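Local coordinates for protein isatin hydrolase (Ralstonia solanacearum, PDB 5NMP) that binds manganese and hydrolyses isatin, and may share the arylformamidase activity of its cyclase relatives, at residues R141-S155 with W184-T198. Numbering follows the deposited sequence.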
loop_
_atom_site.group_PDB
_atom_site.type_symbol
_atom_site.label_atom_id
_atom_site.label_comp_id
_atom_site.label_asym_id
_atom_site.label_seq_id
_atom_site.Cartn_x
_atom_site.Cartn_y
_atom_site.Cartn_z
ATOM N N ARG A 141 -14.761 22.087 13.709
ATOM C CA ARG A 141 -14.098 22.545 12.495
ATOM C C ARG A 141 -13.298 21.433 11.818
ATOM O O ARG A 141 -12.564 20.697 12.475
ATOM C CB ARG A 141 -13.181 23.724 12.826
ATOM C CG ARG A 141 -12.544 24.397 11.627
ATOM C CD ARG A 141 -11.586 25.485 12.080
ATOM N NE ARG A 141 -11.084 26.284 10.967
ATOM C CZ ARG A 141 -11.606 27.447 10.589
ATOM N NH1 ARG A 141 -12.648 27.952 11.236
ATOM N NH2 ARG A 141 -11.084 28.107 9.562
ATOM N N ILE A 142 -13.458 21.312 10.505
ATOM C CA ILE A 142 -12.658 20.390 9.706
ATOM C C ILE A 142 -11.196 20.837 9.703
ATOM O O ILE A 142 -10.882 21.933 9.236
ATOM C CB ILE A 142 -13.171 20.311 8.258
ATOM C CG1 ILE A 142 -14.633 19.858 8.232
ATOM C CG2 ILE A 142 -12.300 19.385 7.430
ATOM C CD1 ILE A 142 -15.259 19.910 6.860
ATOM N N PRO A 143 -10.296 19.992 10.230
ATOM C CA PRO A 143 -8.888 20.374 10.411
ATOM C C PRO A 143 -8.099 20.440 9.103
ATOM O O PRO A 143 -8.342 19.658 8.183
ATOM C CB PRO A 143 -8.344 19.270 11.321
ATOM C CG PRO A 143 -9.189 18.092 11.017
ATOM C CD PRO A 143 -10.563 18.624 10.706
ATOM N N ALA A 144 -7.160 21.376 9.029
ATOM C CA ALA A 144 -6.327 21.527 7.844
ATOM C C ALA A 144 -5.368 20.351 7.716
ATOM O O ALA A 144 -4.761 19.928 8.698
ATOM C CB ALA A 144 -5.561 22.839 7.894
ATOM N N GLY A 145 -5.241 19.827 6.502
ATOM C CA GLY A 145 -4.354 18.708 6.240
ATOM C C GLY A 145 -5.021 17.361 6.447
ATOM O O GLY A 145 -4.348 16.334 6.541
ATOM N N ALA A 146 -6.348 17.360 6.510
ATOM C CA ALA A 146 -7.099 16.135 6.749
ATOM C C ALA A 146 -7.841 15.671 5.504
ATOM O O ALA A 146 -8.252 16.485 4.677
ATOM C CB ALA A 146 -8.082 16.336 7.894
ATOM N N TRP A 147 -8.003 14.357 5.371
ATOM C CA TRP A 147 -8.891 13.803 4.354
ATOM C C TRP A 147 -10.335 14.164 4.665
ATOM O O TRP A 147 -10.740 14.206 5.828
ATOM C CB TRP A 147 -8.775 12.277 4.269
ATOM C CG TRP A 147 -7.548 11.757 3.600
ATOM C CD1 TRP A 147 -6.432 11.265 4.208
ATOM C CD2 TRP A 147 -7.319 11.644 2.189
ATOM N NE1 TRP A 147 -5.517 10.864 3.266
ATOM C CE2 TRP A 147 -6.037 11.088 2.018
ATOM C CE3 TRP A 147 -8.072 11.967 1.056
ATOM C CZ2 TRP A 147 -5.488 10.847 0.761
ATOM C CZ3 TRP A 147 -7.525 11.727 -0.193
ATOM C CH2 TRP A 147 -6.247 11.174 -0.330
ATOM N N VAL A 148 -11.112 14.418 3.623
ATOM C CA VAL A 148 -12.555 14.512 3.769
ATOM C C VAL A 148 -13.182 13.280 3.129
ATOM O O VAL A 148 -13.241 13.167 1.904
ATOM C CB VAL A 148 -13.118 15.790 3.127
ATOM C CG1 VAL A 148 -14.637 15.818 3.244
ATOM C CG2 VAL A 148 -12.512 17.013 3.782
ATOM N N LEU A 149 -13.630 12.346 3.962
ATOM C CA LEU A 149 -14.214 11.104 3.465
ATOM C C LEU A 149 -15.733 11.222 3.344
ATOM O O LEU A 149 -16.443 11.382 4.340
ATOM C CB LEU A 149 -13.828 9.930 4.371
ATOM C CG LEU A 149 -12.318 9.712 4.521
ATOM C CD1 LEU A 149 -12.013 8.457 5.321
ATOM C CD2 LEU A 149 -11.633 9.660 3.160
ATOM N N PHE A 150 -16.213 11.148 2.108
ATOM C CA PHE A 150 -17.628 11.295 1.785
ATOM C C PHE A 150 -18.351 9.950 1.880
ATOM O O PHE A 150 -18.326 9.161 0.936
ATOM C CB PHE A 150 -17.768 11.886 0.376
ATOM C CG PHE A 150 -19.166 12.304 0.013
ATOM C CD1 PHE A 150 -20.106 12.590 0.991
ATOM C CD2 PHE A 150 -19.537 12.414 -1.321
ATOM C CE1 PHE A 150 -21.391 12.977 0.644
ATOM C CE2 PHE A 150 -20.820 12.798 -1.673
ATOM C CZ PHE A 150 -21.750 13.082 -0.689
ATOM N N ARG A 151 -18.990 9.690 3.017
ATOM C CA ARG A 151 -19.724 8.438 3.204
ATOM C C ARG A 151 -21.109 8.481 2.565
ATOM O O ARG A 151 -21.921 9.352 2.879
ATOM C CB ARG A 151 -19.870 8.102 4.686
ATOM C CG ARG A 151 -20.683 6.846 4.906
ATOM C CD ARG A 151 -21.076 6.638 6.350
ATOM N NE ARG A 151 -22.028 5.537 6.459
ATOM C CZ ARG A 151 -22.795 5.309 7.518
ATOM N NH1 ARG A 151 -22.727 6.106 8.577
ATOM N NH2 ARG A 151 -23.635 4.282 7.515
ATOM N N THR A 152 -21.379 7.523 1.683
ATOM C CA THR A 152 -22.642 7.476 0.955
ATOM C C THR A 152 -23.280 6.089 0.967
ATOM O O THR A 152 -24.373 5.906 0.432
ATOM C CB THR A 152 -22.448 7.899 -0.509
ATOM O OG1 THR A 152 -21.452 7.064 -1.111
ATOM C CG2 THR A 152 -22.009 9.355 -0.598
ATOM N N ASP A 153 -22.590 5.122 1.569
ATOM C CA ASP A 153 -22.998 3.710 1.558
ATOM C C ASP A 153 -23.093 3.145 0.140
ATOM O O ASP A 153 -23.722 2.112 -0.087
ATOM C CB ASP A 153 -24.334 3.516 2.288
ATOM C CG ASP A 153 -24.165 3.372 3.791
ATOM O OD1 ASP A 153 -23.052 3.632 4.298
ATOM O OD2 ASP A 153 -25.150 3.004 4.468
ATOM N N TRP A 154 -22.448 3.817 -0.808
ATOM C CA TRP A 154 -22.458 3.395 -2.204
ATOM C C TRP A 154 -21.700 2.084 -2.404
ATOM O O TRP A 154 -21.951 1.350 -3.361
ATOM C CB TRP A 154 -21.852 4.486 -3.088
ATOM C CG TRP A 154 -22.211 4.362 -4.531
ATOM C CD1 TRP A 154 -21.522 3.684 -5.494
ATOM C CD2 TRP A 154 -23.349 4.937 -5.180
ATOM N NE1 TRP A 154 -22.164 3.801 -6.705
ATOM C CE2 TRP A 154 -23.288 4.567 -6.539
ATOM C CE3 TRP A 154 -24.415 5.731 -4.745
ATOM C CZ2 TRP A 154 -24.253 4.963 -7.467
ATOM C CZ3 TRP A 154 -25.371 6.124 -5.667
ATOM C CH2 TRP A 154 -25.283 5.740 -7.012
ATOM N N SER A 155 -20.776 1.794 -1.494
ATOM C CA SER A 155 -19.957 0.588 -1.567
ATOM C C SER A 155 -20.780 -0.698 -1.493
ATOM O O SER A 155 -20.299 -1.769 -1.861
ATOM C CB SER A 155 -18.914 0.593 -0.446
ATOM O OG SER A 155 -19.537 0.721 0.822
ATOM N N TRP A 184 -14.621 25.708 -1.174
ATOM C CA TRP A 184 -14.635 25.962 0.264
ATOM C C TRP A 184 -13.679 25.031 1.008
ATOM O O TRP A 184 -12.909 25.473 1.861
ATOM C CB TRP A 184 -16.060 25.811 0.810
ATOM C CG TRP A 184 -16.222 26.188 2.250
ATOM C CD1 TRP A 184 -16.350 27.448 2.756
ATOM C CD2 TRP A 184 -16.301 25.297 3.369
ATOM N NE1 TRP A 184 -16.493 27.400 4.121
ATOM C CE2 TRP A 184 -16.466 26.091 4.523
ATOM C CE3 TRP A 184 -16.241 23.907 3.508
ATOM C CZ2 TRP A 184 -16.572 25.541 5.799
ATOM C CZ3 TRP A 184 -16.349 23.363 4.776
ATOM C CH2 TRP A 184 -16.511 24.179 5.905
ATOM N N LEU A 185 -13.729 23.744 0.676
ATOM C CA LEU A 185 -12.853 22.753 1.296
ATOM C C LEU A 185 -11.376 23.072 1.078
ATOM O O LEU A 185 -10.555 22.897 1.979
ATOM C CB LEU A 185 -13.163 21.353 0.759
ATOM C CG LEU A 185 -14.434 20.692 1.291
ATOM C CD1 LEU A 185 -14.592 19.299 0.709
ATOM C CD2 LEU A 185 -14.410 20.637 2.812
ATOM N N ILE A 186 -11.040 23.541 -0.118
ATOM C CA ILE A 186 -9.656 23.863 -0.436
ATOM C C ILE A 186 -9.239 25.203 0.163
ATOM O O ILE A 186 -8.235 25.290 0.870
ATOM C CB ILE A 186 -9.423 23.898 -1.956
ATOM C CG1 ILE A 186 -9.659 22.513 -2.557
ATOM C CG2 ILE A 186 -8.016 24.373 -2.270
ATOM C CD1 ILE A 186 -9.598 22.487 -4.074
ATOM N N GLY A 187 -10.023 26.240 -0.114
ATOM C CA GLY A 187 -9.668 27.600 0.253
ATOM C C GLY A 187 -9.910 28.007 1.695
ATOM O O GLY A 187 -9.146 28.790 2.256
ATOM N N GLU A 188 -10.970 27.487 2.303
ATOM C CA GLU A 188 -11.325 27.891 3.661
ATOM C C GLU A 188 -10.930 26.863 4.722
ATOM O O GLU A 188 -10.916 27.175 5.912
ATOM C CB GLU A 188 -12.826 28.176 3.750
ATOM C CG GLU A 188 -13.262 29.419 2.997
ATOM C CD GLU A 188 -12.644 30.685 3.559
ATOM O OE1 GLU A 188 -12.754 30.910 4.783
ATOM O OE2 GLU A 188 -12.043 31.454 2.777
ATOM N N ARG A 189 -10.603 25.645 4.297
ATOM C CA ARG A 189 -10.306 24.579 5.251
ATOM C C ARG A 189 -8.981 23.868 4.984
ATOM O O ARG A 189 -8.483 23.143 5.850
ATOM C CB ARG A 189 -11.446 23.561 5.265
ATOM C CG ARG A 189 -12.723 24.090 5.896
ATOM C CD ARG A 189 -12.479 24.512 7.333
ATOM N NE ARG A 189 -13.698 24.979 7.988
ATOM C CZ ARG A 189 -14.046 26.256 8.098
ATOM N NH1 ARG A 189 -13.268 27.206 7.598
ATOM N NH2 ARG A 189 -15.173 26.586 8.714
ATOM N N ASN A 190 -8.423 24.078 3.793
ATOM C CA ASN A 190 -7.094 23.572 3.451
ATOM C C ASN A 190 -6.980 22.061 3.653
ATOM O O ASN A 190 -6.042 21.569 4.283
ATOM C CB ASN A 190 -6.030 24.305 4.276
ATOM C CG ASN A 190 -4.634 24.155 3.706
ATOM O OD1 ASN A 190 -4.453 23.737 2.564
ATOM N ND2 ASN A 190 -3.635 24.505 4.504
ATOM N N VAL A 191 -7.953 21.332 3.117
ATOM C CA VAL A 191 -8.009 19.888 3.294
ATOM C C VAL A 191 -6.901 19.181 2.515
ATOM O O VAL A 191 -6.312 19.741 1.589
ATOM C CB VAL A 191 -9.374 19.324 2.858
ATOM C CG1 VAL A 191 -10.489 19.991 3.644
ATOM C CG2 VAL A 191 -9.578 19.519 1.367
ATOM N N HIS A 192 -6.626 17.943 2.911
ATOM C CA HIS A 192 -5.580 17.130 2.306
ATOM C C HIS A 192 -6.054 16.535 0.986
ATOM O O HIS A 192 -5.300 16.457 0.015
ATOM C CB HIS A 192 -5.166 16.020 3.275
ATOM C CG HIS A 192 -4.015 15.188 2.805
ATOM N ND1 HIS A 192 -2.744 15.696 2.646
ATOM C CD2 HIS A 192 -3.936 13.874 2.486
ATOM C CE1 HIS A 192 -1.935 14.735 2.238
ATOM N NE2 HIS A 192 -2.634 13.619 2.134
ATOM N N GLY A 193 -7.316 16.124 0.959
ATOM C CA GLY A 193 -7.853 15.417 -0.184
ATOM C C GLY A 193 -9.320 15.072 -0.029
ATOM O O GLY A 193 -9.941 15.405 0.976
ATOM N N PHE A 194 -9.869 14.389 -1.027
ATOM C CA PHE A 194 -11.277 14.002 -1.024
ATOM C C PHE A 194 -11.418 12.499 -1.300
ATOM O O PHE A 194 -10.842 11.982 -2.257
ATOM C CB PHE A 194 -12.045 14.827 -2.065
ATOM C CG PHE A 194 -13.530 14.854 -1.848
ATOM C CD1 PHE A 194 -14.390 14.305 -2.783
ATOM C CD2 PHE A 194 -14.066 15.432 -0.708
ATOM C CE1 PHE A 194 -15.763 14.329 -2.584
ATOM C CE2 PHE A 194 -15.437 15.461 -0.501
ATOM C CZ PHE A 194 -16.287 14.907 -1.441
ATOM N N GLY A 195 -12.173 11.798 -0.459
ATOM C CA GLY A 195 -12.333 10.357 -0.602
ATOM C C GLY A 195 -13.783 9.922 -0.736
ATOM O O GLY A 195 -14.652 10.396 -0.004
ATOM N N VAL A 196 -14.048 9.012 -1.669
ATOM C CA VAL A 196 -15.418 8.590 -1.955
ATOM C C VAL A 196 -15.580 7.066 -2.003
ATOM O O VAL A 196 -14.599 6.326 -1.983
ATOM C CB VAL A 196 -15.907 9.184 -3.293
ATOM C CG1 VAL A 196 -15.915 10.701 -3.229
ATOM C CG2 VAL A 196 -15.028 8.701 -4.439
ATOM N N GLU A 197 -16.826 6.606 -2.067
ATOM C CA GLU A 197 -17.119 5.182 -2.214
ATOM C C GLU A 197 -17.447 4.838 -3.664
ATOM O O GLU A 197 -17.556 3.668 -4.029
ATOM C CB GLU A 197 -18.286 4.770 -1.317
ATOM C CG GLU A 197 -18.115 5.123 0.148
ATOM C CD GLU A 197 -19.230 4.564 1.015
ATOM O OE1 GLU A 197 -19.614 5.235 1.993
ATOM O OE2 GLU A 197 -19.719 3.452 0.722
ATOM N N THR A 198 -17.611 5.869 -4.485
ATOM C CA THR A 198 -17.948 5.686 -5.890
ATOM C C THR A 198 -16.697 5.551 -6.753
ATOM O O THR A 198 -15.577 5.648 -6.257
ATOM C CB THR A 198 -18.800 6.858 -6.421
ATOM O OG1 THR A 198 -18.179 8.099 -6.066
ATOM C CG2 THR A 198 -20.197 6.818 -5.832
HETATM O O HOH W 1 -9.261 24.185 8.584
HETATM O O HOH W 2 -18.927 8.272 -1.260
#
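V148 and F194 pair in register where strands 147-151 and 193-195 run parallel, their axes 4.7 Å apart at closest approach. G195 pairs with L149: its N gives a hydrogen bond to V148 O, and its O takes one from F150 N. Before the strands, H192 N bonds A146 O and G145 N bonds N190 O. Strand 107-114 flanks 147-151 on its other edge, so the pair lies inside the mixed sheet.

On one face V148 CG2 meets V191 CG1 at 3.6 Å, and V148 CG1 packs on F194 CE2. The other face carries a T-shaped pair: the H192 edge points at the W147 face, planes at 83°, with H192 NE2 bonded to N105 O. G193 and G195 give W147 and L149 backbone to lie against.

Beyond the strands, E197 reaches across with an extended chain (chi2 -174°). E197 OE1 accepts from T152 N (2.9 Å) and D153 N (3.0 Å), both from one face of the carboxylate. E197 OE2 accepts hydrogen bonds from S155 N and from S155 OG (2.7 Å), on opposite faces of the carboxylate plane. T198 CG2 makes a CH-pi contact over W154.

At the far end the R141 guanidinium stacks on that of R189, centres 3.7 Å apart; E136 pairs with R189 and probably offsets the like charges. Four bonds satisfy the buried E197 carboxylate, fix its rotation and hold the loop and the start of the 3-10 segment that follow strand 147-151.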